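Side-chain contacts in putative glutathione-regulated potassium-efflux system protein KefB (Vibrio parahaemolyticus RIMD 2210633, PDB 3C85), which is a putative potassium-efflux antiporter whose nucleotide-binding TrkA-N domain, the part in this chain, binds AMP: residues Gly68-Arg72 with Glu73-Gln77; Glu146-Glu150 with Ser151-Ala155. All coordinates share one frame; numbering follows the deposited sequence.

Interaction 1 of 2, residues Gly68-Arg72 with Glu73-Gln77; sequences GIEIR and EEAAQ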
loop_
_atom_site.group_PDB
_atom_site.type_symbol
_atom_site.label_atom_id
_atom_site.label_comp_id
_atom_site.label_asym_id
_atom_site.label_seq_id
_atom_site.Cartn_x
_atom_site.Cartn_y
_atom_site.Cartn_z
ATOM N N GLY A 68 17.743 7.712 -2.142
ATOM C CA GLY A 68 16.504 8.214 -2.727
ATOM C C GLY A 68 16.849 9.345 -3.667
ATOM O O GLY A 68 17.770 10.103 -3.401
ATOM N N ILE A 69 16.137 9.410 -4.792
ATOM C CA ILE A 69 16.252 10.494 -5.768
ATOM C C ILE A 69 14.883 11.171 -5.811
ATOM O O ILE A 69 13.852 10.494 -5.962
ATOM C CB ILE A 69 16.628 9.951 -7.197
ATOM C CG1 ILE A 69 17.851 9.009 -7.134
ATOM C CG2 ILE A 69 16.708 11.113 -8.227
ATOM C CD1 ILE A 69 19.109 9.565 -6.498
ATOM N N GLU A 70 14.863 12.494 -5.649
ATOM C CA GLU A 70 13.619 13.242 -5.479
ATOM C C GLU A 70 13.666 14.588 -6.238
ATOM O O GLU A 70 14.612 15.364 -6.079
ATOM C CB GLU A 70 13.406 13.444 -3.969
ATOM C CG GLU A 70 12.218 14.347 -3.580
ATOM C CD GLU A 70 10.933 13.946 -4.247
ATOM O OE1 GLU A 70 10.542 12.769 -4.091
ATOM O OE2 GLU A 70 10.318 14.795 -4.941
ATOM N N ILE A 71 12.683 14.842 -7.091
ATOM C CA ILE A 71 12.682 16.058 -7.913
ATOM C C ILE A 71 12.460 17.350 -7.110
ATOM O O ILE A 71 12.960 18.430 -7.487
ATOM C CB ILE A 71 11.701 15.961 -9.099
ATOM C CG1 ILE A 71 12.153 16.898 -10.235
ATOM C CG2 ILE A 71 10.238 16.159 -8.632
ATOM C CD1 ILE A 71 11.378 16.739 -11.573
ATOM N N ARG A 72 11.736 17.230 -5.998
ATOM C CA ARG A 72 11.438 18.392 -5.129
ATOM C C ARG A 72 12.605 18.678 -4.187
ATOM O O ARG A 72 12.832 17.936 -3.214
ATOM C CB ARG A 72 10.171 18.156 -4.287
ATOM C CG ARG A 72 8.847 17.841 -5.055
ATOM C CD ARG A 72 7.790 17.243 -4.113
ATOM N NE ARG A 72 8.152 15.870 -3.719
ATOM C CZ ARG A 72 7.788 15.264 -2.585
ATOM N NH1 ARG A 72 7.021 15.871 -1.680
ATOM N NH2 ARG A 72 8.206 14.038 -2.341
ATOM N N GLU A 73 13.332 19.757 -4.462
ATOM C CA GLU A 73 14.476 20.148 -3.644
ATOM C C GLU A 73 14.111 20.321 -2.160
ATOM O O GLU A 73 14.849 19.848 -1.270
ATOM C CB GLU A 73 15.151 21.413 -4.217
ATOM C CG GLU A 73 15.954 21.109 -5.478
ATOM C CD GLU A 73 16.843 22.258 -5.969
ATOM O OE1 GLU A 73 16.877 23.372 -5.374
ATOM O OE2 GLU A 73 17.519 22.027 -6.984
ATOM N N GLU A 74 12.966 20.950 -1.880
ATOM C CA GLU A 74 12.591 21.159 -0.475
ATOM C C GLU A 74 12.250 19.812 0.196
ATOM O O GLU A 74 12.633 19.584 1.353
ATOM C CB GLU A 74 11.502 22.249 -0.291
ATOM C CG GLU A 74 10.054 21.791 -0.472
ATOM C CD GLU A 74 9.461 21.061 0.775
ATOM O OE1 GLU A 74 9.797 21.424 1.931
ATOM O OE2 GLU A 74 8.646 20.127 0.587
ATOM N N ALA A 75 11.600 18.894 -0.540
ATOM C CA ALA A 75 11.320 17.553 0.013
ATOM C C ALA A 75 12.606 16.769 0.240
ATOM O O ALA A 75 12.719 16.013 1.215
ATOM C CB ALA A 75 10.360 16.752 -0.881
ATOM N N ALA A 76 13.568 16.929 -0.668
ATOM C CA ALA A 76 14.850 16.223 -0.519
ATOM C C ALA A 76 15.601 16.744 0.718
ATOM O O ALA A 76 16.131 15.957 1.501
ATOM C CB ALA A 76 15.709 16.326 -1.789
ATOM N N GLN A 77 15.634 18.066 0.894
ATOM C CA GLN A 77 16.222 18.664 2.099
ATOM C C GLN A 77 15.508 18.194 3.374
ATOM O O GLN A 77 16.155 17.871 4.386
ATOM C CB GLN A 77 16.160 20.198 1.993
ATOM C CG GLN A 77 17.033 20.942 2.992
ATOM C CD GLN A 77 16.666 22.418 3.089
ATOM O OE1 GLN A 77 15.617 22.843 2.590
ATOM N NE2 GLN A 77 17.506 23.201 3.766
#

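Interaction 2 of 2, residues Glu146-Glu150 with Ser151-Ala155; sequences EGLLE and SGVDA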
loop_
_atom_site.group_PDB
_atom_site.type_symbol
_atom_site.label_atom_id
_atom_site.label_comp_id
_atom_site.label_asym_id
_atom_site.label_seq_id
_atom_site.Cartn_x
_atom_site.Cartn_y
_atom_site.Cartn_z
ATOM N N GLU A 146 1.460 -4.540 -16.242
ATOM C CA GLU A 146 1.805 -5.401 -17.383
ATOM C C GLU A 146 2.750 -4.681 -18.334
ATOM O O GLU A 146 3.739 -5.246 -18.774
ATOM C CB GLU A 146 0.548 -5.867 -18.124
ATOM C CG GLU A 146 0.838 -6.937 -19.160
ATOM C CD GLU A 146 -0.409 -7.462 -19.760
ATOM O OE1 GLU A 146 -0.910 -6.815 -20.710
ATOM O OE2 GLU A 146 -0.899 -8.521 -19.291
ATOM N N GLY A 147 2.459 -3.418 -18.629
ATOM C CA GLY A 147 3.349 -2.637 -19.483
ATOM C C GLY A 147 4.756 -2.468 -18.932
ATOM O O GLY A 147 5.728 -2.506 -19.694
ATOM N N LEU A 148 4.881 -2.268 -17.622
ATOM C CA LEU A 148 6.202 -2.218 -16.991
ATOM C C LEU A 148 6.942 -3.528 -17.097
ATOM O O LEU A 148 8.150 -3.527 -17.375
ATOM C CB LEU A 148 6.110 -1.752 -15.519
ATOM C CG LEU A 148 5.831 -0.254 -15.334
ATOM C CD1 LEU A 148 5.145 0.090 -13.985
ATOM C CD2 LEU A 148 7.051 0.608 -15.560
ATOM N N LEU A 149 6.245 -4.644 -16.846
ATOM C CA LEU A 149 6.840 -5.972 -17.090
ATOM C C LEU A 149 7.289 -6.149 -18.537
ATOM O O LEU A 149 8.431 -6.617 -18.828
ATOM C CB LEU A 149 5.877 -7.079 -16.651
ATOM C CG LEU A 149 5.615 -7.126 -15.141
ATOM C CD1 LEU A 149 4.610 -8.172 -14.852
ATOM C CD2 LEU A 149 6.889 -7.429 -14.418
ATOM N N GLU A 150 6.419 -5.777 -19.465
ATOM C CA GLU A 150 6.787 -5.881 -20.872
ATOM C C GLU A 150 8.045 -5.035 -21.170
ATOM O O GLU A 150 8.863 -5.412 -22.011
ATOM C CB GLU A 150 5.623 -5.407 -21.754
ATOM C CG GLU A 150 4.451 -6.324 -21.884
ATOM C CD GLU A 150 3.368 -5.647 -22.715
ATOM O OE1 GLU A 150 3.316 -4.398 -22.691
ATOM O OE2 GLU A 150 2.593 -6.322 -23.397
ATOM N N SER A 151 8.187 -3.884 -20.506
ATOM C CA SER A 151 9.285 -2.965 -20.803
ATOM C C SER A 151 10.567 -3.404 -20.136
ATOM O O SER A 151 11.614 -2.875 -20.425
ATOM C CB SER A 151 8.936 -1.528 -20.380
ATOM O OG SER A 151 7.887 -1.021 -21.185
ATOM N N GLY A 152 10.492 -4.394 -19.256
ATOM C CA GLY A 152 11.697 -4.944 -18.655
ATOM C C GLY A 152 11.876 -4.898 -17.155
ATOM O O GLY A 152 12.973 -5.196 -16.694
ATOM N N VAL A 153 10.853 -4.534 -16.368
ATOM C CA VAL A 153 11.056 -4.579 -14.897
ATOM C C VAL A 153 10.942 -6.035 -14.452
ATOM O O VAL A 153 10.283 -6.836 -15.140
ATOM C CB VAL A 153 10.090 -3.653 -14.058
ATOM C CG1 VAL A 153 10.068 -2.175 -14.576
ATOM C CG2 VAL A 153 8.713 -4.228 -13.940
ATOM N N ASP A 154 11.559 -6.383 -13.326
ATOM C CA ASP A 154 11.516 -7.757 -12.794
ATOM C C ASP A 154 10.264 -8.097 -11.959
ATOM O O ASP A 154 9.801 -9.265 -11.920
ATOM C CB ASP A 154 12.781 -8.028 -11.997
ATOM C CG ASP A 154 14.061 -7.820 -12.836
ATOM O OD1 ASP A 154 14.423 -8.717 -13.594
ATOM O OD2 ASP A 154 14.699 -6.755 -12.764
ATOM N N ALA A 155 9.714 -7.098 -11.277
ATOM C CA ALA A 155 8.532 -7.293 -10.444
ATOM C C ALA A 155 7.683 -6.040 -10.474
ATOM O O ALA A 155 8.220 -4.962 -10.469
ATOM C CB ALA A 155 8.930 -7.600 -9.001
HETATM O O HOH W 1 9.947 -8.163 -17.466
#

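Interaction 1 of 2, residues Gly68-Arg72 with Glu73-Gln77
Arg72 and Ala75 meet because the arginine chain leaves its CA with CG beside the backbone N (chi1 -57°) and then bends at chi3 (-71°). This lays the guanidinium over the methyl group of Ala75. Ala75 CB sits under the centre of the group, 3.4 Å from Arg72 CZ, and covers one face of it. The carboxylate of Glu70 meets the edge of the guanidinium. Glu70 sends CG away from its own backbone N (chi1 174°) and turns at chi2, which swings the carboxylate towards Arg72. The arginine grips it side-on with two nitrogens. Arg72 NE is 2.7 Å from Glu70 OE2 and forms a salt bridge. Arg72 NH2 donates to Glu70 OE1 at 3.2 Å, and this oxygen lies close to the guanidinium plane. Both nitrogens approach from above the carboxylate plane, so the two flat groups are not coplanar. Glu70 OE2 also accepts a hydrogen bond from the backbone: Arg72 N lies 3.0 Å away, on the anti side. Glu70 OE1 is also bound by Met47 N. Together these bonds should fix the rotation of the carboxylate. The methylene of the glutamate packs on the helix as well, with Glu70 CG 4.1 Å from Ala75 CB. Arg72 is the N-cap residue of helix 73-81, and its carbonyl starts the helical bonding. Ala76 N donates to Arg72 O at 2.8 Å. Ala76 also packs on Val86 of the next strand. Glu70 and Arg72 both belong to the AMP site seen in this protein, although no nucleotide is bound to this chain. The contact is the strand-to-helix turn of a beta-alpha-beta unit, at the end of the second strand of a Rossmann-type fold.

Interaction 2 of 2, residues Glu146-Glu150 with Ser151-Ala155
Leu149 and Val153 pack their side chains at about a right angle, and Leu149 CD2 lies 3.7 Å from Val153 CG2. Leu149 leaves the helix with CG beside its backbone N (chi1 -66°). CD1 runs on anti to CA, and the other branch, CD2, turns to the valine. Val153 has chi1 -51°, which places CG2 between its own N and carbonyl carbon. From there CG2 also meets Leu148 CB at 3.9 Å. Ser151 has OG beside its backbone N (chi1 -67°), and the hydroxyl turns back along the helix to lie 3.0 Å from Gly147 O. Gln120 OE1 lies within hydrogen-bonding reach of the same hydroxyl, and the one proton may go to either acceptor. The backbone closes in a Schellman motif at Gly152, whose phi is positive. Val153 N donates almost straight to Leu148 O at 3.1 Å, and Gly152 N donates to Leu149 O. A water donates hydrogen bonds to Leu149 O and Val153 O and so bridges helix end and loop. Leu148, Ser151 and Val153 face helix 116-128, where Leu123 touches the last two. Leu148 touches Ala137 and Val153 touches Ile135 of strand 134-139, so the helix end and the loop after it pack on both elements.

Interaction 1 and interaction 2 lie on opposite sides of the chain's centre, their own centres 26 Å apart. Their nearest atoms are about 15 Å from each other, so they do not touch. Both belong to the TrkA-N domain, one at the start of a helix and the other at the end of one. Interaction 1 holds two residues of the AMP site; the side chain of its Ile71 is about 4 Å from that of Asp90, another residue of this site. In interaction 2 the side chain of Leu148 is about 11 Å from that of His115 of the same site. Asp154 and Ala155 instead pack on the second subunit.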